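Local coordinates for putative tetR-family transcriptional regulatory protein (Streptomyces coelicolor, PDB 2DG8), which probably binds operator DNA through an N-terminal helix-turn-helix domain and regulates transcription, as expected of a dimeric member of the TetR family, at residues A[16-21]-A[58-63]; A[145-150]-A[176-181]; A[74-79]-A[90-95]; A[94-99]-A[153-158]. All coordinates share one frame; numbering follows the deposited sequence.

Interaction 1. Residues A[16-21]-A[58-63]; sequences AATLDL and REAFGR
Leu19 of helix 10-25 rests both of its methyl groups on Ala60, at the junction between the first helix of a TetR-type DNA-binding domain and helix 53-77, the long helix that in this family joins that domain to the C-terminal core. The junction illustrates how a steep crossing concentrates a contact on few residues: the local axes cross at 80°, 9.1 Å apart at their closest. Its dense part is buried and mostly apolar. Leu19 CD1 lies 3.9 Å from Ala60 CB, while Leu19 CD2 sits 3.5 Å from Ala60 O, so one leucine covers both the side chain and the carbonyl of its partner. Leu19 is modelled away from a staggered first torsion (chi1 -111°), which may reflect some strain. Thr18 reinforces the same spot. Its OG1 stands beside the backbone N (chi1 -54°) and bonds back to Ile14 O, which turns CG2 to Ala60 CB at 4.0 Å. Behind this layer, Leu106 of helix 101-116 packs on Leu19, and Leu110 and Leu113 pack on Phe61. The other end, formed by Ala16 and Arg63, is looser and partly open to solvent. Arg63 reaches across with its chain bent at chi3; its CD touches Leu19 CD2 at 3.5 Å. Beyond that bend the guanidinium lays one face over Ala16, with Arg63 NH1 3.7 Å from Ala16 CB.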
loop_
_atom_site.group_PDB
_atom_site.type_symbol
_atom_site.label_atom_id
_atom_site.label_comp_id
_atom_site.label_asym_id
_atom_site.label_seq_id
_atom_site.Cartn_x
_atom_site.Cartn_y
_atom_site.Cartn_z
ATOM N N ALA A 16 -20.690 9.060 -1.082
ATOM C CA ALA A 16 -19.747 9.782 -1.927
ATOM C C ALA A 16 -19.031 10.886 -1.148
ATOM O O ALA A 16 -17.817 11.043 -1.260
ATOM C CB ALA A 16 -20.475 10.378 -3.130
ATOM N N ALA A 17 -19.787 11.645 -0.360
ATOM C CA ALA A 17 -19.229 12.738 0.431
ATOM C C ALA A 17 -18.237 12.194 1.456
ATOM O O ALA A 17 -17.239 12.847 1.791
ATOM C CB ALA A 17 -20.354 13.493 1.134
ATOM N N THR A 18 -18.520 10.994 1.955
ATOM C CA THR A 18 -17.646 10.346 2.924
ATOM C C THR A 18 -16.301 10.031 2.254
ATOM O O THR A 18 -15.235 10.226 2.838
ATOM C CB THR A 18 -18.272 9.034 3.443
ATOM O OG1 THR A 18 -19.584 9.299 3.957
ATOM C CG2 THR A 18 -17.414 8.437 4.562
ATOM N N LEU A 19 -16.373 9.547 1.020
ATOM C CA LEU A 19 -15.189 9.207 0.230
ATOM C C LEU A 19 -14.405 10.484 -0.080
ATOM O O LEU A 19 -13.189 10.514 0.071
ATOM C CB LEU A 19 -15.622 8.506 -1.067
ATOM C CG LEU A 19 -15.302 7.016 -1.270
ATOM C CD1 LEU A 19 -14.987 6.300 0.036
ATOM C CD2 LEU A 19 -16.480 6.380 -1.983
ATOM N N ASP A 20 -15.106 11.533 -0.511
ATOM C CA ASP A 20 -14.474 12.817 -0.800
ATOM C C ASP A 20 -13.717 13.274 0.453
ATOM O O ASP A 20 -12.543 13.635 0.386
ATOM C CB ASP A 20 -15.528 13.885 -1.139
ATOM C CG ASP A 20 -16.170 13.684 -2.503
ATOM O OD1 ASP A 20 -17.191 14.356 -2.771
ATOM O OD2 ASP A 20 -15.659 12.873 -3.310
ATOM N N LEU A 21 -14.413 13.266 1.589
ATOM C CA LEU A 21 -13.837 13.680 2.863
ATOM C C LEU A 21 -12.567 12.900 3.206
ATOM O O LEU A 21 -11.536 13.494 3.509
ATOM C CB LEU A 21 -14.881 13.516 3.981
ATOM C CG LEU A 21 -14.554 13.950 5.418
ATOM C CD1 LEU A 21 -13.550 12.990 6.045
ATOM C CD2 LEU A 21 -14.008 15.377 5.412
ATOM N N ARG A 58 -17.771 1.047 6.067
ATOM C CA ARG A 58 -17.777 -0.209 5.331
ATOM C C ARG A 58 -18.480 -0.027 3.994
ATOM O O ARG A 58 -17.998 -0.512 2.966
ATOM C CB ARG A 58 -18.458 -1.312 6.148
ATOM C CG ARG A 58 -17.703 -1.671 7.436
ATOM C CD ARG A 58 -18.452 -2.702 8.272
ATOM N NE ARG A 58 -18.360 -4.050 7.726
ATOM C CZ ARG A 58 -17.266 -4.808 7.784
ATOM N NH1 ARG A 58 -16.164 -4.352 8.369
ATOM N NH2 ARG A 58 -17.273 -6.027 7.256
ATOM N N GLU A 59 -19.606 0.683 4.000
ATOM C CA GLU A 59 -20.342 0.902 2.760
ATOM C C GLU A 59 -19.620 1.877 1.836
ATOM O O GLU A 59 -19.704 1.743 0.618
ATOM C CB GLU A 59 -21.764 1.404 3.043
ATOM C CG GLU A 59 -22.613 0.427 3.843
ATOM C CD GLU A 59 -24.112 0.648 3.663
ATOM O OE1 GLU A 59 -24.877 0.341 4.601
ATOM O OE2 GLU A 59 -24.524 1.113 2.580
ATOM N N ALA A 60 -18.911 2.850 2.411
ATOM C CA ALA A 60 -18.171 3.825 1.612
ATOM C C ALA A 60 -16.983 3.183 0.896
ATOM O O ALA A 60 -16.805 3.358 -0.305
ATOM C CB ALA A 60 -17.681 4.972 2.487
ATOM N N PHE A 61 -16.168 2.448 1.643
ATOM C CA PHE A 61 -14.999 1.795 1.066
ATOM C C PHE A 61 -15.407 0.634 0.171
ATOM O O PHE A 61 -14.652 0.217 -0.717
ATOM C CB PHE A 61 -14.057 1.315 2.171
ATOM C CG PHE A 61 -13.148 2.401 2.705
ATOM C CD1 PHE A 61 -13.129 2.710 4.059
ATOM C CD2 PHE A 61 -12.284 3.088 1.853
ATOM C CE1 PHE A 61 -12.263 3.687 4.562
ATOM C CE2 PHE A 61 -11.415 4.066 2.342
ATOM C CZ PHE A 61 -11.401 4.366 3.703
ATOM N N GLY A 62 -16.604 0.113 0.412
ATOM C CA GLY A 62 -17.108 -0.971 -0.405
ATOM C C GLY A 62 -17.460 -0.381 -1.757
ATOM O O GLY A 62 -17.262 -1.017 -2.788
ATOM N N ARG A 63 -17.988 0.842 -1.751
ATOM C CA ARG A 63 -18.336 1.521 -2.996
ATOM C C ARG A 63 -17.065 1.828 -3.795
ATOM O O ARG A 63 -17.034 1.651 -5.018
ATOM C CB ARG A 63 -19.069 2.837 -2.722
ATOM C CG ARG A 63 -19.242 3.662 -3.980
ATOM C CD ARG A 63 -19.287 5.157 -3.712
ATOM N NE ARG A 63 -20.632 5.637 -3.427
ATOM C CZ ARG A 63 -21.220 6.631 -4.091
ATOM N NH1 ARG A 63 -20.576 7.248 -5.079
ATOM N NH2 ARG A 63 -22.451 7.001 -3.774
#

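Interaction 2. Residues A[145-150]-A[176-181]; sequences RQLDAL and RITTTD
Ile177, in the last turn of helix 167-177, inserts its whole side chain among Gln146, Leu147 and Leu150 of helix 141-159, a compact example of one branched residue serving a buried, largely apolar interface. Its two branches divide the work. CG2 takes the leucines, with Leu147 CD1 at 3.5 Å and Leu150 CD2 at 3.8 Å from Ile177 CG2; the Leu150 and Ile177 side chains slide past one another in opposite directions. CG1, held anti to the backbone N (chi1 -151°), goes instead to Gln146, whose CB lies 3.9 Å from Ile177 CG1. The extended Gln146 chain carries its amide onward, bringing NE2 to 4.0 Å from Ile177 CD1. Leu147 has a second use: its other methyl, CD2, meets Thr178 CG2 at 3.7 Å. Thr178 is where the chain leaves helical geometry, and its first torsion (chi1 58°) puts OG1 between the backbone N and the carbonyl carbon. From there OG1 bonds to Ile174 O in the preceding turn and to Arg86 NE, leaving the methyl to face Leu147. Farther out, Phe139 covers Leu147 and Thr178. The second subunit is close by: Ile177 O accepts a bond from NH1 of its Arg176, and its Leu154 packs on Ala149. Such pairing of the last two helices with those of a second copy is the four-helix-bundle dimer interface of TetR regulators.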
loop_
_atom_site.group_PDB
_atom_site.type_symbol
_atom_site.label_atom_id
_atom_site.label_comp_id
_atom_site.label_asym_id
_atom_site.label_seq_id
_atom_site.Cartn_x
_atom_site.Cartn_y
_atom_site.Cartn_z
ATOM N N ARG A 145 -3.628 -15.298 -9.016
ATOM C CA ARG A 145 -3.332 -14.839 -7.666
ATOM C C ARG A 145 -1.948 -14.192 -7.628
ATOM O O ARG A 145 -1.768 -13.125 -7.032
ATOM C CB ARG A 145 -3.386 -16.003 -6.673
ATOM C CG ARG A 145 -3.186 -15.570 -5.225
ATOM C CD ARG A 145 -3.411 -16.717 -4.248
ATOM N NE ARG A 145 -4.824 -17.045 -4.067
ATOM C CZ ARG A 145 -5.591 -16.565 -3.085
ATOM N NH1 ARG A 145 -5.088 -15.726 -2.185
ATOM N NH2 ARG A 145 -6.861 -16.940 -2.992
ATOM N N GLN A 146 -0.969 -14.843 -8.255
ATOM C CA GLN A 146 0.385 -14.296 -8.300
ATOM C C GLN A 146 0.362 -12.957 -9.054
ATOM O O GLN A 146 1.019 -11.990 -8.656
ATOM C CB GLN A 146 1.335 -15.272 -9.008
ATOM C CG GLN A 146 1.366 -16.667 -8.391
ATOM C CD GLN A 146 2.197 -17.659 -9.197
ATOM O OE1 GLN A 146 1.903 -18.856 -9.211
ATOM N NE2 GLN A 146 3.245 -17.171 -9.857
ATOM N N LEU A 147 -0.412 -12.911 -10.134
ATOM C CA LEU A 147 -0.521 -11.708 -10.949
ATOM C C LEU A 147 -1.155 -10.539 -10.195
ATOM O O LEU A 147 -0.715 -9.394 -10.335
ATOM C CB LEU A 147 -1.322 -12.010 -12.222
ATOM C CG LEU A 147 -1.491 -10.867 -13.220
ATOM C CD1 LEU A 147 -0.134 -10.195 -13.499
ATOM C CD2 LEU A 147 -2.111 -11.420 -14.505
ATOM N N ASP A 148 -2.175 -10.823 -9.390
ATOM C CA ASP A 148 -2.839 -9.768 -8.619
ATOM C C ASP A 148 -1.846 -9.123 -7.658
ATOM O O ASP A 148 -1.880 -7.912 -7.444
ATOM C CB ASP A 148 -4.023 -10.322 -7.817
ATOM C CG ASP A 148 -4.992 -9.222 -7.370
ATOM O OD1 ASP A 148 -5.633 -9.370 -6.303
ATOM O OD2 ASP A 148 -5.121 -8.210 -8.096
ATOM N N ALA A 149 -0.964 -9.928 -7.067
ATOM C CA ALA A 149 0.033 -9.386 -6.151
ATOM C C ALA A 149 1.059 -8.548 -6.915
ATOM O O ALA A 149 1.580 -7.561 -6.386
ATOM C CB ALA A 149 0.737 -10.513 -5.400
ATOM N N LEU A 150 1.361 -8.947 -8.152
ATOM C CA LEU A 150 2.324 -8.203 -8.963
ATOM C C LEU A 150 1.715 -6.857 -9.333
ATOM O O LEU A 150 2.361 -5.813 -9.203
ATOM C CB LEU A 150 2.689 -8.974 -10.244
ATOM C CG LEU A 150 3.663 -8.278 -11.204
ATOM C CD1 LEU A 150 4.998 -8.046 -10.493
ATOM C CD2 LEU A 150 3.872 -9.129 -12.461
ATOM N N ARG A 176 6.485 -12.524 -17.495
ATOM C CA ARG A 176 7.170 -13.510 -16.667
ATOM C C ARG A 176 6.254 -14.199 -15.637
ATOM O O ARG A 176 6.227 -15.430 -15.560
ATOM C CB ARG A 176 8.396 -12.848 -16.008
ATOM C CG ARG A 176 9.620 -12.894 -16.936
ATOM C CD ARG A 176 10.602 -11.715 -16.854
ATOM N NE ARG A 176 11.472 -11.732 -15.686
ATOM C CZ ARG A 176 12.712 -11.241 -15.664
ATOM N NH1 ARG A 176 13.427 -11.295 -14.548
ATOM N NH2 ARG A 176 13.252 -10.718 -16.754
ATOM N N ILE A 177 5.478 -13.422 -14.877
ATOM C CA ILE A 177 4.575 -13.988 -13.869
ATOM C C ILE A 177 3.490 -14.882 -14.503
ATOM O O ILE A 177 3.049 -15.853 -13.898
ATOM C CB ILE A 177 3.886 -12.870 -13.034
ATOM C CG1 ILE A 177 3.557 -13.376 -11.629
ATOM C CG2 ILE A 177 2.585 -12.438 -13.699
ATOM C CD1 ILE A 177 4.751 -13.549 -10.734
ATOM N N THR A 178 3.072 -14.561 -15.722
ATOM C CA THR A 178 2.049 -15.348 -16.401
ATOM C C THR A 178 2.638 -16.430 -17.319
ATOM O O THR A 178 1.991 -16.883 -18.267
ATOM C CB THR A 178 1.105 -14.441 -17.224
ATOM O OG1 THR A 178 1.871 -13.696 -18.174
ATOM C CG2 THR A 178 0.361 -13.463 -16.310
ATOM N N THR A 179 3.869 -16.842 -17.042
ATOM C CA THR A 179 4.505 -17.889 -17.836
ATOM C C THR A 179 4.310 -19.239 -17.140
ATOM O O THR A 179 4.520 -19.353 -15.935
ATOM C CB THR A 179 6.024 -17.643 -18.000
ATOM O OG1 THR A 179 6.246 -16.559 -18.909
ATOM C CG2 THR A 179 6.709 -18.893 -18.530
ATOM N N THR A 180 3.892 -20.247 -17.899
ATOM C CA THR A 180 3.690 -21.588 -17.361
ATOM C C THR A 180 4.282 -22.649 -18.300
ATOM O O THR A 180 3.584 -23.569 -18.729
ATOM C CB THR A 180 2.188 -21.889 -17.142
ATOM O OG1 THR A 180 1.460 -21.591 -18.338
ATOM C CG2 THR A 180 1.636 -21.061 -15.993
ATOM N N ASP A 181 5.568 -22.501 -18.619
ATOM C CA ASP A 181 6.289 -23.433 -19.496
ATOM C C ASP A 181 7.688 -23.679 -18.940
ATOM O O ASP A 181 8.048 -22.988 -17.962
ATOM C CB ASP A 181 6.384 -22.867 -20.924
ATOM C CG ASP A 181 7.424 -23.595 -21.792
ATOM O OD1 ASP A 181 8.635 -23.303 -21.660
ATOM O OD2 ASP A 181 7.032 -24.462 -22.604
#

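Interaction 3. Residues A[74-79]-A[90-95]; sequences EHLGAA and ADLVHE
His75 lays the face of its imidazole over Leu92 CA, where the C-terminal end of helix 53-77 packs on helix 82-98. The two helices are joined by a short connection and form a helical hairpin in the C-terminal core of the TetR fold. The example shows how a single ring can touch several neighbours at once. CG of His75 stands beside its own backbone N (chi1 -75°), and the second torsion (chi2 81°) turns ND1 back along its own helix to Val71 O, a hydrogen bond that fixes the rotation of the ring. One face then receives Leu92 CA in a CH-pi contact, 4.1 Å from the ring centroid and only 9° off the normal. CD2 of the same ring approaches Asp91 CB at 3.5 Å. Asp91 keeps its carboxylate for a different partner: OD2 forms a salt bridge with Arg167. Glu95 arrives from the next turn as an extended chain, its CG anti to the backbone N, and brings its carboxylate to the ring edge near CE1; the modelled spacing there is too short to be trusted, and a bond to the imidazole is not supported. Beside the ring contact, Leu76 and Leu92 add a buried apolar part, with Val71 and Phe72 also lying against Leu92. The Leu76 and Leu92 side chains cross at about a right angle, and their methyls meet with Leu76 CD2 3.7 Å from Leu92 CD1.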
loop_
_atom_site.group_PDB
_atom_site.type_symbol
_atom_site.label_atom_id
_atom_site.label_comp_id
_atom_site.label_asym_id
_atom_site.label_seq_id
_atom_site.Cartn_x
_atom_site.Cartn_y
_atom_site.Cartn_z
ATOM N N GLU A 74 -13.118 -3.229 -16.915
ATOM C CA GLU A 74 -12.993 -2.392 -18.099
ATOM C C GLU A 74 -11.805 -2.812 -18.972
ATOM O O GLU A 74 -11.939 -2.954 -20.190
ATOM C CB GLU A 74 -12.823 -0.923 -17.700
ATOM C CG GLU A 74 -12.866 0.041 -18.886
ATOM C CD GLU A 74 -12.445 1.460 -18.520
ATOM O OE1 GLU A 74 -12.995 2.024 -17.548
ATOM O OE2 GLU A 74 -11.565 2.012 -19.215
ATOM N N HIS A 75 -10.644 -3.003 -18.349
ATOM C CA HIS A 75 -9.442 -3.386 -19.079
ATOM C C HIS A 75 -9.413 -4.841 -19.501
ATOM O O HIS A 75 -9.142 -5.149 -20.663
ATOM C CB HIS A 75 -8.184 -3.096 -18.248
ATOM C CG HIS A 75 -7.820 -1.648 -18.194
ATOM N ND1 HIS A 75 -8.425 -0.760 -17.332
ATOM C CD2 HIS A 75 -6.944 -0.923 -18.930
ATOM C CE1 HIS A 75 -7.939 0.450 -17.538
ATOM N NE2 HIS A 75 -7.040 0.380 -18.503
ATOM N N LEU A 76 -9.679 -5.730 -18.550
ATOM C CA LEU A 76 -9.646 -7.166 -18.797
ATOM C C LEU A 76 -10.817 -7.686 -19.624
ATOM O O LEU A 76 -10.655 -8.592 -20.445
ATOM C CB LEU A 76 -9.581 -7.923 -17.467
ATOM C CG LEU A 76 -8.291 -7.848 -16.639
ATOM C CD1 LEU A 76 -7.153 -8.552 -17.375
ATOM C CD2 LEU A 76 -7.931 -6.410 -16.375
ATOM N N GLY A 77 -11.997 -7.124 -19.400
ATOM C CA GLY A 77 -13.165 -7.567 -20.139
ATOM C C GLY A 77 -13.020 -7.388 -21.638
ATOM O O GLY A 77 -13.622 -8.132 -22.415
ATOM N N ALA A 78 -12.212 -6.413 -22.048
ATOM C CA ALA A 78 -11.999 -6.128 -23.465
ATOM C C ALA A 78 -10.866 -6.928 -24.104
ATOM O O ALA A 78 -10.526 -6.698 -25.265
ATOM C CB ALA A 78 -11.742 -4.634 -23.657
ATOM N N ALA A 79 -10.279 -7.858 -23.355
ATOM C CA ALA A 79 -9.184 -8.676 -23.872
ATOM C C ALA A 79 -9.715 -9.972 -24.475
ATOM O O ALA A 79 -10.491 -10.690 -23.843
ATOM C CB ALA A 79 -8.181 -8.983 -22.758
ATOM N N ALA A 90 -1.020 -4.307 -18.320
ATOM C CA ALA A 90 -0.005 -3.260 -18.290
ATOM C C ALA A 90 -0.718 -1.923 -18.256
ATOM O O ALA A 90 -0.330 -1.012 -17.517
ATOM C CB ALA A 90 0.911 -3.349 -19.530
ATOM N N ASP A 91 -1.767 -1.814 -19.065
ATOM C CA ASP A 91 -2.557 -0.592 -19.135
ATOM C C ASP A 91 -3.182 -0.318 -17.778
ATOM O O ASP A 91 -3.225 0.822 -17.312
ATOM C CB ASP A 91 -3.674 -0.740 -20.180
ATOM C CG ASP A 91 -3.142 -0.819 -21.590
ATOM O OD1 ASP A 91 -3.906 -1.221 -22.492
ATOM O OD2 ASP A 91 -1.965 -0.470 -21.800
ATOM N N LEU A 92 -3.676 -1.379 -17.157
ATOM C CA LEU A 92 -4.323 -1.278 -15.856
ATOM C C LEU A 92 -3.330 -0.729 -14.831
ATOM O O LEU A 92 -3.645 0.187 -14.083
ATOM C CB LEU A 92 -4.792 -2.659 -15.408
ATOM C CG LEU A 92 -6.101 -2.867 -14.648
ATOM C CD1 LEU A 92 -6.043 -4.242 -13.995
ATOM C CD2 LEU A 92 -6.317 -1.798 -13.599
ATOM N N VAL A 93 -2.136 -1.311 -14.799
ATOM C CA VAL A 93 -1.107 -0.895 -13.859
ATOM C C VAL A 93 -0.750 0.576 -13.997
ATOM O O VAL A 93 -0.659 1.286 -12.997
ATOM C CB VAL A 93 0.181 -1.727 -14.028
ATOM C CG1 VAL A 93 1.348 -1.029 -13.331
ATOM C CG2 VAL A 93 -0.023 -3.118 -13.436
ATOM N N HIS A 94 -0.534 1.036 -15.228
ATOM C CA HIS A 94 -0.175 2.436 -15.413
ATOM C C HIS A 94 -1.326 3.390 -15.100
ATOM O O HIS A 94 -1.128 4.445 -14.493
ATOM C CB HIS A 94 0.384 2.653 -16.823
ATOM C CG HIS A 94 1.776 2.118 -16.990
ATOM N ND1 HIS A 94 2.817 2.889 -17.462
ATOM C CD2 HIS A 94 2.315 0.918 -16.674
ATOM C CE1 HIS A 94 3.936 2.191 -17.421
ATOM N NE2 HIS A 94 3.661 0.990 -16.946
ATOM N N GLU A 95 -2.536 3.013 -15.475
ATOM C CA GLU A 95 -3.675 3.870 -15.180
ATOM C C GLU A 95 -3.879 4.001 -13.660
ATOM O O GLU A 95 -4.061 5.096 -13.145
ATOM C CB GLU A 95 -4.943 3.316 -15.830
ATOM C CG GLU A 95 -6.168 4.180 -15.577
ATOM C CD GLU A 95 -7.414 3.669 -16.281
ATOM O OE1 GLU A 95 -7.305 3.243 -17.454
ATOM O OE2 GLU A 95 -8.500 3.715 -15.665
#

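Interaction 4. Residues A[94-99]-A[153-158]; sequences HELSED and GLTLHR
Thr155 meets Leu96 and Ser97 where residues 153-158 come nearest residues 94-99, the CA atoms of Ser97 and Thr155 being 4.8 Å apart. Its OG1 bonds to Ile151 O within the helix, while its methyl faces across: Thr155 CG2 is 3.8 Å from Leu96 CB. Thr155 O lies 3.3 Å from Ser97 CB. These close backbones, with local axes crossing at 40°, belong to the all-helical C-terminal core of TetR-family regulators. A turn later comes Arg158, a good illustration of an arginine using one face and its edge together. Its guanidinium stacks on His94, centres 3.7 Å apart and planes within 15°, and its CD adds a CH-pi contact to the same ring face; Thr170 OG1 holds that ring at NE2. At the edge, NH2 donates in plane to two oxygens. It reaches Ser97 OG at 2.7 Å, and Ser97 OG, placed between the backbone N and the carbonyl carbon (chi1 73°), itself donates to His94 O. The other bond forms a salt bridge, Arg158 NH2 standing 3.1 Å from Glu98 OE1 and approaching from above the carboxylate plane, with a weak second bond from NH1. Arg158 NE bonds to His165 O, outside the two segments.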
loop_
_atom_site.group_PDB
_atom_site.type_symbol
_atom_site.label_atom_id
_atom_site.label_comp_id
_atom_site.label_asym_id
_atom_site.label_seq_id
_atom_site.Cartn_x
_atom_site.Cartn_y
_atom_site.Cartn_z
ATOM N N HIS A 94 -0.534 1.036 -15.228
ATOM C CA HIS A 94 -0.175 2.436 -15.413
ATOM C C HIS A 94 -1.326 3.390 -15.100
ATOM O O HIS A 94 -1.128 4.445 -14.493
ATOM C CB HIS A 94 0.384 2.653 -16.823
ATOM C CG HIS A 94 1.776 2.118 -16.990
ATOM N ND1 HIS A 94 2.817 2.889 -17.462
ATOM C CD2 HIS A 94 2.315 0.918 -16.674
ATOM C CE1 HIS A 94 3.936 2.191 -17.421
ATOM N NE2 HIS A 94 3.661 0.990 -16.946
ATOM N N GLU A 95 -2.536 3.013 -15.475
ATOM C CA GLU A 95 -3.675 3.870 -15.180
ATOM C C GLU A 95 -3.879 4.001 -13.660
ATOM O O GLU A 95 -4.061 5.096 -13.145
ATOM C CB GLU A 95 -4.943 3.316 -15.830
ATOM C CG GLU A 95 -6.168 4.180 -15.577
ATOM C CD GLU A 95 -7.414 3.669 -16.281
ATOM O OE1 GLU A 95 -7.305 3.243 -17.454
ATOM O OE2 GLU A 95 -8.500 3.715 -15.665
ATOM N N LEU A 96 -3.831 2.883 -12.945
ATOM C CA LEU A 96 -4.033 2.905 -11.499
ATOM C C LEU A 96 -2.925 3.634 -10.749
ATOM O O LEU A 96 -3.163 4.177 -9.677
ATOM C CB LEU A 96 -4.121 1.486 -10.938
ATOM C CG LEU A 96 -5.239 0.522 -11.342
ATOM C CD1 LEU A 96 -4.877 -0.870 -10.814
ATOM C CD2 LEU A 96 -6.582 0.983 -10.786
ATOM N N SER A 97 -1.716 3.628 -11.295
ATOM C CA SER A 97 -0.606 4.284 -10.630
ATOM C C SER A 97 -0.523 5.787 -10.844
ATOM O O SER A 97 0.103 6.476 -10.044
ATOM C CB SER A 97 0.729 3.659 -11.058
ATOM O OG SER A 97 1.072 4.027 -12.388
ATOM N N GLU A 98 -1.148 6.312 -11.894
ATOM C CA GLU A 98 -1.022 7.750 -12.137
ATOM C C GLU A 98 -2.227 8.570 -12.571
ATOM O O GLU A 98 -2.153 9.799 -12.578
ATOM C CB GLU A 98 0.099 7.993 -13.152
ATOM C CG GLU A 98 -0.023 7.186 -14.429
ATOM C CD GLU A 98 1.097 7.487 -15.418
ATOM O OE1 GLU A 98 2.281 7.480 -15.012
ATOM O OE2 GLU A 98 0.790 7.726 -16.606
ATOM N N ASP A 99 -3.329 7.924 -12.928
ATOM C CA ASP A 99 -4.484 8.674 -13.398
ATOM C C ASP A 99 -5.296 9.400 -12.341
ATOM O O ASP A 99 -5.737 10.511 -12.571
ATOM C CB ASP A 99 -5.394 7.771 -14.227
ATOM C CG ASP A 99 -4.832 7.501 -15.622
ATOM O OD1 ASP A 99 -5.506 6.826 -16.426
ATOM O OD2 ASP A 99 -3.709 7.970 -15.916
ATOM N N GLY A 153 1.899 -4.533 -6.466
ATOM C CA GLY A 153 3.239 -4.013 -6.270
ATOM C C GLY A 153 3.757 -3.061 -7.338
ATOM O O GLY A 153 4.402 -2.065 -7.011
ATOM N N LEU A 154 3.490 -3.363 -8.609
ATOM C CA LEU A 154 3.931 -2.506 -9.711
ATOM C C LEU A 154 3.229 -1.157 -9.638
ATOM O O LEU A 154 3.838 -0.115 -9.849
ATOM C CB LEU A 154 3.636 -3.166 -11.073
ATOM C CG LEU A 154 4.510 -4.354 -11.513
ATOM C CD1 LEU A 154 3.944 -4.995 -12.786
ATOM C CD2 LEU A 154 5.932 -3.884 -11.757
ATOM N N THR A 155 1.939 -1.188 -9.333
ATOM C CA THR A 155 1.135 0.021 -9.225
ATOM C C THR A 155 1.684 0.925 -8.126
ATOM O O THR A 155 1.895 2.126 -8.324
ATOM C CB THR A 155 -0.328 -0.341 -8.895
ATOM O OG1 THR A 155 -0.875 -1.135 -9.961
ATOM C CG2 THR A 155 -1.162 0.909 -8.704
ATOM N N LEU A 156 1.914 0.322 -6.966
ATOM C CA LEU A 156 2.419 1.027 -5.808
ATOM C C LEU A 156 3.787 1.630 -6.071
ATOM O O LEU A 156 4.032 2.782 -5.730
ATOM C CB LEU A 156 2.491 0.068 -4.618
ATOM C CG LEU A 156 2.745 0.623 -3.211
ATOM C CD1 LEU A 156 4.209 1.013 -3.047
ATOM C CD2 LEU A 156 1.829 1.814 -2.968
ATOM N N HIS A 157 4.685 0.858 -6.673
ATOM C CA HIS A 157 6.015 1.384 -6.934
ATOM C C HIS A 157 6.048 2.467 -7.992
ATOM O O HIS A 157 6.915 3.333 -7.948
ATOM C CB HIS A 157 6.990 0.260 -7.285
ATOM C CG HIS A 157 7.460 -0.506 -6.091
ATOM N ND1 HIS A 157 8.535 -1.366 -6.129
ATOM C CD2 HIS A 157 7.013 -0.517 -4.812
ATOM C CE1 HIS A 157 8.733 -1.872 -4.926
ATOM N NE2 HIS A 157 7.822 -1.374 -4.108
ATOM N N ARG A 158 5.114 2.439 -8.938
ATOM C CA ARG A 158 5.089 3.495 -9.953
ATOM C C ARG A 158 4.473 4.761 -9.358
ATOM O O ARG A 158 4.992 5.864 -9.532
ATOM C CB ARG A 158 4.258 3.096 -11.171
ATOM C CG ARG A 158 4.890 2.078 -12.074
ATOM C CD ARG A 158 4.248 2.130 -13.463
ATOM N NE ARG A 158 4.798 3.195 -14.303
ATOM C CZ ARG A 158 4.169 4.322 -14.641
ATOM N NH1 ARG A 158 4.781 5.210 -15.421
ATOM N NH2 ARG A 158 2.940 4.577 -14.210
#

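Overall arrangement
The four contacts trace the chain from its DNA-binding end to its dimer interface. Interaction 1 lies on the far side of the chain's centre from the others, its centre about 24 Å from that of interaction 3, yet helix 53-77 runs through both and so connects the two domains directly. Interactions 3 and 4 share His94 and Glu95 on helix 82-98, with centres about 12 Å apart, and touch where Val93 packs on Leu154. Interactions 2 and 4 occupy successive parts of helix 141-159, about 17 Å between centres; both reach the second subunit. Interactions 1 and 2 stand furthest apart, at about 31 Å between centres.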